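Long-range contacts in glycerol kinase, putative (Plasmodium falciparum, PDB 2W40), which probably catalyses the ATP-dependent phosphorylation of glycerol to sn-glycerol 3-phosphate, the single step of this route of glycerol degradation: residues Ile126-Thr130 / Asp201-Ile207; Val184-Arg189 / Ile290-Lys296. All blocks are in the same frame, centred on the assembly; numbering follows the deposited sequence.

How the contacts relate
Contact 1 pairs two short helices within the N-terminal FGGY region, its centre about 22 Å from the centre of the chain. Contact 2 lies deeper, its centre about 12 Å from that of the chain, and joins the N-terminal region to the C-terminal one. The centres of contacts 1 and 2 are about 15 Å apart. Along the chain the contacts interlock: helix 184-187 of contact 2 is followed by helix 202-207 of contact 1. G131, directly after 126-130, bonds through its backbone to T291 in contact 2. Both contacts lie away from the residues that bind ADP; a bound glycerol lies about 4 Å from the side chain of Y295 in contact 2.

Contact 1 of 2, residues Ile126-Thr130 / Asp201-Ile207; sequences IQKKT and DEKMCKI. With EDO (1,2-ethanediol), chain B.
K129 reaches across from helix 123-130 to the carboxylate of D201, and its ammonium is shared among three oxygens. K129 NZ lies 3.1 Å from D201 OD1 and equally far from D201 OD2; both hydrogen bonds are weak, but together they make a forked salt bridge. The third and shorter bond runs from K129 NZ to O2 of a 1,2-ethanediol, probably from the crystallisation liquor, 2.7 Å away. Bends at chi2, chi3 and chi4, each near 60°, curl the chain and bring NZ to the carboxylate and the diol; CB and CG run alongside the diol. K203 NZ stands 4.5 Å from K129 NZ, a like charge that the carboxylate may partly offset.

D201 has a second task as N-cap of helix 202-207: OD2 accepts from M204 N at 2.9 Å, on the anti side of the carboxylate and tilted out of its plane. The first turn of that helix thus holds the acid that K129 meets. The two helices belong to the N-terminal region of an FGGY carbohydrate kinase, and the axes of segments 126-130 and 202-207 cross at -123°. Backbone bonds join K129 to I195 and D201 to L192, in the chain leading to helix 202-207.

Beneath the polar pair the contact is apolar. I126 and I207 meet tip to tip, CD1 to CD1 at 4.0 Å, and M204 bends its thioether in beside them, SD lying 3.6 Å from C1 of the diol. Methyl CG2 of T130 packs on M204 CG at 3.8 Å. The T130 hydroxyl turns back into its own helix, and I126 O accepts from both T130 OG1, well above the carbonyl plane, and T130 N. At the far side of helix 123-130, Q127 NE2 is satisfied by S285 O.

Contact 2 of 2, residues Val184-Arg189 / Ile290-Lys296; sequences VTNASR and ITTICYK. With EDO (1,2-ethanediol), chain D.
I293 pushes its side chain against the turn of helix 184-187. Its CG2 lies 3.9 Å from V184 CG2, the two side chains crossing at about a right angle, and touches the methyl of T185 too; its CG1 packs on S188 CB. One residue back on the strand, T292 OG1 sits at the edge of the R189 guanidinium, where NH1 gives it a weak bond of 3.2 Å, fairly straight at 162°. T292 OG1 is also 2.9 Å from S188 OG, and it donates to a water that in turn gives its hydrogens to S188 O and T291 O. T292 OG1 stands anti to the backbone N (chi1 -167°), which points it at S188 and R189.

Strand 290-295 is an edge strand of the C-terminal FGGY sheet, while 184-189 belongs to the N-terminal region, so the contact joins parts of the two FGGY regions of this actin-like kinase fold. A classic beta bulge, in which C294 and Y295 both face K304 of the next strand, interrupts the edge. At the bulge T185 CG2 rests 3.5 Å from C294 O, a buried carbonyl without a polar partner in the model.

Further bonds hold these groups in place: S188 OG donates to T185 O at 2.7 Å, T185 OG1 bonds to D183 and G247, and I293 O receives Q250 NE2. R189 forms salt bridges through NE with E86 and through NH1 with E308, the latter on neighbouring strand 304-311. Beyond V184, K296 NZ bonds to both oxygens of a 1,2-ethanediol, probably from the crystallisation liquor, that D299 also binds.

Contact 1 of 2, residues Ile126-Thr130 / Asp201-Ile207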
loop_
_atom_site.group_PDB
_atom_site.type_symbol
_atom_site.label_atom_id
_atom_site.label_comp_id
_atom_site.label_asym_id
_atom_site.label_seq_id
_atom_site.Cartn_x
_atom_site.Cartn_y
_atom_site.Cartn_z
ATOM N N ILE C 126 21.236 -17.449 -26.424
ATOM C CA ILE C 126 21.341 -17.755 -24.967
ATOM C C ILE C 126 20.263 -18.826 -24.558
ATOM O O ILE C 126 20.526 -19.746 -23.834
ATOM C CB ILE C 126 21.280 -16.460 -24.121
ATOM C CG1 ILE C 126 22.367 -15.446 -24.631
ATOM C CG2 ILE C 126 21.242 -16.802 -22.640
ATOM C CD1 ILE C 126 23.702 -15.860 -24.417
ATOM N N GLN C 127 19.070 -18.638 -25.094
ATOM C CA GLN C 127 17.945 -19.504 -24.794
ATOM C C GLN C 127 18.174 -20.873 -25.332
ATOM O O GLN C 127 17.936 -21.880 -24.642
ATOM C CB GLN C 127 16.668 -18.874 -25.262
ATOM C CG GLN C 127 15.413 -19.746 -24.887
ATOM C CD GLN C 127 14.161 -19.427 -25.702
ATOM O OE1 GLN C 127 14.196 -18.876 -26.839
ATOM N NE2 GLN C 127 13.024 -19.830 -25.133
ATOM N N LYS C 128 18.685 -20.985 -26.560
ATOM C CA LYS C 128 18.960 -22.313 -27.158
ATOM C C LYS C 128 20.014 -23.035 -26.323
ATOM O O LYS C 128 19.944 -24.191 -26.059
ATOM C CB LYS C 128 19.413 -22.209 -28.599
ATOM C CG LYS C 128 18.338 -21.802 -29.651
ATOM C CD LYS C 128 16.943 -22.547 -29.464
ATOM C CE LYS C 128 15.926 -22.181 -30.572
ATOM N NZ LYS C 128 14.468 -22.130 -30.119
ATOM N N LYS C 129 21.006 -22.295 -25.853
ATOM C CA LYS C 129 22.068 -22.933 -25.090
ATOM C C LYS C 129 21.595 -23.430 -23.720
ATOM O O LYS C 129 21.964 -24.502 -23.318
ATOM C CB LYS C 129 23.233 -21.986 -25.033
ATOM C CG LYS C 129 24.425 -22.463 -24.195
ATOM C CD LYS C 129 25.093 -23.753 -24.648
ATOM C CE LYS C 129 25.866 -23.728 -26.084
ATOM N NZ LYS C 129 26.963 -22.680 -26.065
ATOM N N THR C 130 20.909 -22.530 -22.992
ATOM C CA THR C 130 20.668 -22.683 -21.553
ATOM C C THR C 130 19.245 -22.961 -21.167
ATOM O O THR C 130 18.976 -23.306 -20.040
ATOM C CB THR C 130 21.174 -21.444 -20.722
ATOM O OG1 THR C 130 20.283 -20.347 -21.035
ATOM C CG2 THR C 130 22.663 -21.151 -20.944
ATOM N N ASP C 201 29.073 -25.009 -19.740
ATOM C CA ASP C 201 29.365 -24.457 -21.082
ATOM C C ASP C 201 30.477 -23.401 -21.004
ATOM O O ASP C 201 30.352 -22.365 -20.299
ATOM C CB ASP C 201 28.129 -23.844 -21.649
ATOM C CG ASP C 201 28.328 -23.432 -23.105
ATOM O OD1 ASP C 201 28.556 -24.309 -23.966
ATOM O OD2 ASP C 201 28.358 -22.194 -23.300
ATOM N N GLU C 202 31.533 -23.649 -21.771
ATOM C CA GLU C 202 32.686 -22.749 -21.771
ATOM C C GLU C 202 32.346 -21.319 -22.198
ATOM O O GLU C 202 32.779 -20.352 -21.576
ATOM C CB GLU C 202 33.852 -23.329 -22.618
ATOM C CG GLU C 202 35.145 -22.543 -22.417
ATOM C CD GLU C 202 36.328 -23.081 -23.220
ATOM O OE1 GLU C 202 36.277 -24.271 -23.634
ATOM O OE2 GLU C 202 37.269 -22.266 -23.421
ATOM N N LYS C 203 31.490 -21.205 -23.220
ATOM C CA LYS C 203 31.095 -19.914 -23.725
ATOM C C LYS C 203 30.307 -19.122 -22.685
ATOM O O LYS C 203 30.530 -17.935 -22.428
ATOM C CB LYS C 203 30.279 -20.089 -25.014
ATOM C CG LYS C 203 31.014 -20.564 -26.268
ATOM C CD LYS C 203 30.193 -20.393 -27.582
ATOM C CE LYS C 203 30.842 -21.252 -28.678
ATOM N NZ LYS C 203 30.850 -22.713 -28.253
ATOM N N MET C 204 29.321 -19.761 -22.021
ATOM C CA MET C 204 28.622 -19.076 -20.981
ATOM C C MET C 204 29.563 -18.654 -19.842
ATOM O O MET C 204 29.408 -17.572 -19.245
ATOM C CB MET C 204 27.527 -19.969 -20.409
ATOM C CG MET C 204 26.395 -20.377 -21.387
ATOM S SD MET C 204 25.688 -19.004 -22.341
ATOM C CE MET C 204 25.297 -17.767 -21.091
ATOM N N CYS C 205 30.458 -19.548 -19.450
ATOM C CA CYS C 205 31.424 -19.206 -18.391
ATOM C C CYS C 205 32.237 -17.975 -18.746
ATOM O O CYS C 205 32.477 -17.127 -17.925
ATOM C CB CYS C 205 32.290 -20.411 -18.054
ATOM S SG CYS C 205 31.332 -21.700 -17.093
ATOM N N LYS C 206 32.624 -17.888 -20.013
ATOM C CA LYS C 206 33.395 -16.718 -20.513
ATOM C C LYS C 206 32.604 -15.452 -20.418
ATOM O O LYS C 206 33.103 -14.419 -19.914
ATOM C CB LYS C 206 33.925 -16.961 -21.956
ATOM C CG LYS C 206 34.700 -15.809 -22.523
ATOM C CD LYS C 206 35.108 -16.026 -24.019
ATOM C CE LYS C 206 36.063 -14.898 -24.582
ATOM N NZ LYS C 206 37.211 -14.641 -23.624
ATOM N N ILE C 207 31.321 -15.516 -20.768
ATOM C CA ILE C 207 30.481 -14.352 -20.673
ATOM C C ILE C 207 30.467 -13.857 -19.244
ATOM O O ILE C 207 30.609 -12.650 -19.013
ATOM C CB ILE C 207 28.994 -14.691 -21.142
ATOM C CG1 ILE C 207 28.923 -14.977 -22.653
ATOM C CG2 ILE C 207 28.018 -13.576 -20.736
ATOM C CD1 ILE C 207 27.490 -15.552 -23.125
HETATM C C1 EDO B . 26.457 -18.180 -25.799
HETATM O O1 EDO B . 26.700 -17.724 -27.133
HETATM C C2 EDO B . 25.374 -19.200 -26.037
HETATM O O2 EDO B . 25.881 -20.286 -26.840
#

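Contact 2 of 2, residues Val184-Arg189 / Ile290-Lys296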
loop_
_atom_site.group_PDB
_atom_site.type_symbol
_atom_site.label_atom_id
_atom_site.label_comp_id
_atom_site.label_asym_id
_atom_site.label_seq_id
_atom_site.Cartn_x
_atom_site.Cartn_y
_atom_site.Cartn_z
ATOM N N VAL C 184 21.806 -32.243 -12.031
ATOM C CA VAL C 184 21.391 -31.639 -13.299
ATOM C C VAL C 184 20.251 -30.602 -13.202
ATOM O O VAL C 184 20.200 -29.630 -13.971
ATOM C CB VAL C 184 20.914 -32.726 -14.294
ATOM C CG1 VAL C 184 22.019 -33.627 -14.833
ATOM C CG2 VAL C 184 19.803 -33.561 -13.698
ATOM N N THR C 185 19.338 -30.745 -12.265
ATOM C CA THR C 185 18.266 -29.757 -12.071
ATOM C C THR C 185 18.772 -28.402 -11.529
ATOM O O THR C 185 18.477 -27.356 -12.134
ATOM C CB THR C 185 17.065 -30.270 -11.269
ATOM O OG1 THR C 185 17.416 -30.459 -9.875
ATOM C CG2 THR C 185 16.536 -31.571 -11.917
ATOM N N ASN C 186 19.624 -28.448 -10.488
ATOM C CA ASN C 186 20.220 -27.242 -9.976
ATOM C C ASN C 186 21.189 -26.598 -10.969
ATOM O O ASN C 186 21.175 -25.369 -11.114
ATOM C CB ASN C 186 20.918 -27.516 -8.649
ATOM C CG ASN C 186 19.930 -27.435 -7.446
ATOM O OD1 ASN C 186 19.418 -26.353 -7.136
ATOM N ND2 ASN C 186 19.727 -28.532 -6.767
ATOM N N ALA C 187 21.966 -27.423 -11.668
ATOM C CA ALA C 187 22.901 -26.886 -12.670
ATOM C C ALA C 187 22.139 -26.126 -13.762
ATOM O O ALA C 187 22.670 -25.157 -14.345
ATOM C CB ALA C 187 23.819 -27.938 -13.280
ATOM N N SER C 188 20.915 -26.551 -14.079
ATOM C CA SER C 188 20.116 -25.944 -15.159
ATOM C C SER C 188 19.571 -24.520 -14.793
ATOM O O SER C 188 19.009 -23.837 -15.646
ATOM C CB SER C 188 18.977 -26.876 -15.537
ATOM O OG SER C 188 17.881 -26.764 -14.649
ATOM N N ARG C 189 19.791 -24.150 -13.488
ATOM C CA ARG C 189 19.276 -22.923 -12.918
ATOM C C ARG C 189 20.345 -21.830 -12.806
ATOM O O ARG C 189 20.176 -20.783 -12.168
ATOM C CB ARG C 189 18.660 -23.167 -11.571
ATOM C CG ARG C 189 17.673 -24.303 -11.580
ATOM C CD ARG C 189 16.579 -24.173 -12.613
ATOM N NE ARG C 189 15.680 -23.037 -12.327
ATOM C CZ ARG C 189 14.445 -22.860 -12.777
ATOM N NH1 ARG C 189 13.902 -23.684 -13.685
ATOM N NH2 ARG C 189 13.713 -21.854 -12.326
ATOM N N ILE C 290 10.423 -20.815 -19.047
ATOM C CA ILE C 290 11.827 -21.285 -19.026
ATOM C C ILE C 290 11.889 -22.796 -19.302
ATOM O O ILE C 290 11.093 -23.554 -18.757
ATOM C CB ILE C 290 12.431 -21.007 -17.625
ATOM C CG1 ILE C 290 12.645 -19.483 -17.369
ATOM C CG2 ILE C 290 13.774 -21.827 -17.402
ATOM C CD1 ILE C 290 13.208 -19.172 -16.074
ATOM N N THR C 291 12.801 -23.202 -20.161
ATOM C CA THR C 291 13.098 -24.636 -20.413
ATOM C C THR C 291 14.055 -25.144 -19.352
ATOM O O THR C 291 15.118 -24.524 -19.189
ATOM C CB THR C 291 13.775 -24.809 -21.786
ATOM O OG1 THR C 291 12.969 -24.199 -22.729
ATOM C CG2 THR C 291 14.031 -26.272 -22.138
ATOM N N THR C 292 13.681 -26.153 -18.592
ATOM C CA THR C 292 14.518 -26.660 -17.525
ATOM C C THR C 292 14.529 -28.215 -17.536
ATOM O O THR C 292 13.851 -28.849 -18.345
ATOM C CB THR C 292 14.042 -26.072 -16.163
ATOM O OG1 THR C 292 15.027 -26.320 -15.181
ATOM C CG2 THR C 292 12.644 -26.736 -15.751
ATOM N N ILE C 293 15.398 -28.766 -16.750
ATOM C CA ILE C 293 15.482 -30.204 -16.586
ATOM C C ILE C 293 14.420 -30.586 -15.518
ATOM O O ILE C 293 14.383 -29.923 -14.438
ATOM C CB ILE C 293 16.828 -30.700 -16.067
ATOM C CG1 ILE C 293 17.995 -30.369 -16.995
ATOM C CG2 ILE C 293 16.717 -32.198 -15.747
ATOM C CD1 ILE C 293 17.934 -31.009 -18.276
ATOM N N CYS C 294 13.505 -31.518 -15.802
ATOM C CA CYS C 294 12.614 -32.015 -14.780
ATOM C C CYS C 294 13.319 -32.984 -13.809
ATOM O O CYS C 294 13.309 -32.779 -12.566
ATOM C CB CYS C 294 11.400 -32.660 -15.410
ATOM S SG CYS C 294 9.936 -32.701 -14.333
ATOM N N TYR C 295 13.974 -34.015 -14.345
ATOM C CA TYR C 295 14.773 -34.945 -13.534
ATOM C C TYR C 295 15.574 -35.817 -14.496
ATOM O O TYR C 295 15.217 -35.959 -15.664
ATOM C CB TYR C 295 13.854 -35.763 -12.585
ATOM C CG TYR C 295 12.643 -36.396 -13.279
ATOM C CD1 TYR C 295 12.781 -37.552 -14.053
ATOM C CD2 TYR C 295 11.416 -35.778 -13.273
ATOM C CE1 TYR C 295 11.693 -38.037 -14.747
ATOM C CE2 TYR C 295 10.334 -36.319 -13.956
ATOM C CZ TYR C 295 10.484 -37.450 -14.671
ATOM O OH TYR C 295 9.368 -38.002 -15.400
ATOM N N LYS C 296 16.603 -36.459 -13.967
ATOM C CA LYS C 296 17.391 -37.503 -14.616
ATOM C C LYS C 296 17.838 -38.335 -13.459
ATOM O O LYS C 296 18.766 -38.019 -12.810
ATOM C CB LYS C 296 18.610 -36.933 -15.385
ATOM C CG LYS C 296 19.495 -37.975 -16.070
ATOM C CD LYS C 296 20.674 -37.378 -16.744
ATOM C CE LYS C 296 21.696 -38.409 -16.979
ATOM N NZ LYS C 296 22.846 -38.000 -17.827
HETATM C C1 EDO D . 24.191 -36.174 -14.904
HETATM O O1 EDO D . 23.914 -35.704 -16.263
HETATM C C2 EDO D . 25.385 -37.120 -14.900
HETATM O O2 EDO D . 24.897 -38.320 -15.506
HETATM O O HOH W 1 16.504 -24.314 -16.431
#